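Side-chain contact in citrate synthase (Metallosphaera sedula, PDB 6ABW), which probably catalyses the condensation of acetyl-CoA with oxaloacetate and water to give citrate and CoA, the step that feeds the tricarboxylic acid cycle: residues S163-F168 and K183-A188. Residues are numbered along the deposited sequence; the frame is centred on the assembly and turned at random.
Sequences SFAKSF and KAMDAA
Where A165 meets D186, helix 164-168 crosses helix 183-188 with their axes 8.6 Å apart and their N-to-C directions turned by 111°, and the two CA atoms come within 5.2 Å. Alanine suits this place because its methyl is small enough to let the backbones come this close: A165 CB rests 3.7 Å from D186 N, against the backbone of the other helix, and also touches the CB atoms of M185 and D186. One turn on from A165, F168 of the first helix meets M185 of the second, the side chains crossing at about a right angle. Methionine suits the task by its flexible chain, which leaves with CG anti to its backbone N (chi1 -178°), then bends at chi2 and chi3 to bring sulfur and terminal methyl to one border of the ring. M185 SD lies 5.2 Å from the F168 ring centroid and 83° off the normal, a Met-aromatic contact at the ring edge, while M185 CE approaches F168 CE2 obliquely at 3.8 Å. Phenylalanine offers a flat apolar ring to this buried interior, and F168 also packs on S140 and V143 of helix 128-151. With an alanine in place of M185, the CD2-CE2 border of F168 would probably lose its sulfur and methyl partners, and the ring might be freer to shift. A water accepts from A165 N at 2.9 Å and donates to D186 OD1 at 2.7 Å; aspartate fits because OD1 also takes the F56 N-H. E57, this water and S163 OG, the N-cap, meet the first-turn amides of F164, A165 and K166, a helix start whose dipole would probably favour the charge of D186 modestly. No direct hydrogen bond joins the segments: they touch by van der Waals packing and the Met-aromatic pair, with one water carrying the polar link.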
loop_
_atom_site.group_PDB
_atom_site.type_symbol
_atom_site.label_atom_id
_atom_site.label_comp_id
_atom_site.label_asym_id
_atom_site.label_seq_id
_atom_site.Cartn_x
_atom_site.Cartn_y
_atom_site.Cartn_z
ATOM N N SER A 163 9.452 -27.576 11.907
ATOM C CA SER A 163 9.632 -26.643 10.803
ATOM C C SER A 163 8.502 -25.610 10.691
ATOM O O SER A 163 7.385 -25.784 11.203
ATOM C CB SER A 163 9.734 -27.366 9.498
ATOM O OG SER A 163 8.484 -27.967 9.136
ATOM N N PHE A 164 8.844 -24.565 9.964
ATOM C CA PHE A 164 7.923 -23.466 9.673
ATOM C C PHE A 164 6.714 -23.976 8.994
ATOM O O PHE A 164 5.598 -23.643 9.385
ATOM C CB PHE A 164 8.659 -22.453 8.841
ATOM C CG PHE A 164 7.837 -21.204 8.455
ATOM C CD1 PHE A 164 6.983 -21.215 7.389
ATOM C CD2 PHE A 164 7.991 -20.015 9.173
ATOM C CE1 PHE A 164 6.216 -20.038 7.023
ATOM C CE2 PHE A 164 7.278 -18.876 8.855
ATOM C CZ PHE A 164 6.419 -18.863 7.724
ATOM N N ALA A 165 6.920 -24.816 7.984
ATOM C CA ALA A 165 5.788 -25.427 7.274
ATOM C C ALA A 165 4.860 -26.198 8.190
ATOM O O ALA A 165 3.646 -26.127 8.110
ATOM C CB ALA A 165 6.282 -26.326 6.142
ATOM N N LYS A 166 5.448 -27.035 9.058
ATOM C CA LYS A 166 4.639 -27.794 10.005
ATOM C C LYS A 166 3.859 -26.926 11.009
ATOM O O LYS A 166 2.676 -27.165 11.228
ATOM C CB LYS A 166 5.516 -28.846 10.760
ATOM C CG LYS A 166 4.663 -29.793 11.528
ATOM C CD LYS A 166 5.564 -30.770 12.268
ATOM C CE LYS A 166 4.696 -31.664 13.145
ATOM N NZ LYS A 166 5.522 -32.867 13.557
ATOM N N SER A 167 4.503 -25.927 11.543
ATOM C CA SER A 167 3.858 -24.981 12.488
ATOM C C SER A 167 2.676 -24.262 11.850
ATOM O O SER A 167 1.588 -24.116 12.478
ATOM C CB SER A 167 4.860 -23.990 13.054
ATOM O OG SER A 167 5.852 -24.633 13.838
ATOM N N PHE A 168 2.852 -23.903 10.572
ATOM C CA PHE A 168 1.808 -23.211 9.801
ATOM C C PHE A 168 0.599 -24.140 9.544
ATOM O O PHE A 168 -0.587 -23.807 9.790
ATOM C CB PHE A 168 2.416 -22.618 8.494
ATOM C CG PHE A 168 1.353 -22.092 7.585
ATOM C CD1 PHE A 168 0.570 -21.012 8.000
ATOM C CD2 PHE A 168 1.042 -22.721 6.340
ATOM C CE1 PHE A 168 -0.449 -20.514 7.209
ATOM C CE2 PHE A 168 0.015 -22.227 5.553
ATOM C CZ PHE A 168 -0.716 -21.102 5.972
ATOM N N LYS A 183 6.232 -31.621 3.710
ATOM C CA LYS A 183 7.226 -31.415 2.697
ATOM C C LYS A 183 6.581 -30.605 1.499
ATOM O O LYS A 183 7.261 -29.762 0.824
ATOM C CB LYS A 183 7.781 -32.759 2.250
ATOM C CG LYS A 183 8.751 -32.646 1.083
ATOM C CD LYS A 183 10.087 -31.975 1.393
ATOM C CE LYS A 183 11.089 -31.982 0.216
ATOM N NZ LYS A 183 12.277 -31.177 0.590
ATOM N N ALA A 184 5.352 -30.894 1.194
ATOM C CA ALA A 184 4.642 -30.210 0.053
ATOM C C ALA A 184 4.491 -28.723 0.378
ATOM O O ALA A 184 4.632 -27.869 -0.462
ATOM C CB ALA A 184 3.282 -30.848 -0.204
ATOM N N MET A 185 4.143 -28.439 1.597
ATOM C CA MET A 185 3.944 -27.006 2.043
ATOM C C MET A 185 5.272 -26.296 2.040
ATOM O O MET A 185 5.401 -25.152 1.575
ATOM C CB MET A 185 3.257 -27.000 3.394
ATOM C CG MET A 185 2.974 -25.565 3.901
ATOM S SD MET A 185 1.612 -24.843 2.961
ATOM C CE MET A 185 2.244 -23.217 2.591
ATOM N N ASP A 186 6.330 -26.957 2.511
ATOM C CA ASP A 186 7.640 -26.401 2.503
ATOM C C ASP A 186 8.075 -26.098 1.077
ATOM O O ASP A 186 8.655 -25.000 0.750
ATOM C CB ASP A 186 8.665 -27.382 3.190
ATOM C CG ASP A 186 10.002 -26.760 3.347
ATOM O OD1 ASP A 186 10.160 -25.796 4.190
ATOM O OD2 ASP A 186 10.907 -27.175 2.568
ATOM N N ALA A 187 7.832 -27.055 0.200
ATOM C CA ALA A 187 8.173 -26.825 -1.213
ATOM C C ALA A 187 7.453 -25.573 -1.792
ATOM O O ALA A 187 8.047 -24.761 -2.528
ATOM C CB ALA A 187 7.867 -28.070 -2.051
ATOM N N ALA A 188 6.159 -25.487 -1.538
ATOM C CA ALA A 188 5.304 -24.400 -2.034
ATOM C C ALA A 188 5.830 -23.076 -1.542
ATOM O O ALA A 188 5.886 -22.124 -2.282
ATOM C CB ALA A 188 3.883 -24.602 -1.579
HETATM O O HOH W 1 9.546 -25.186 6.749
#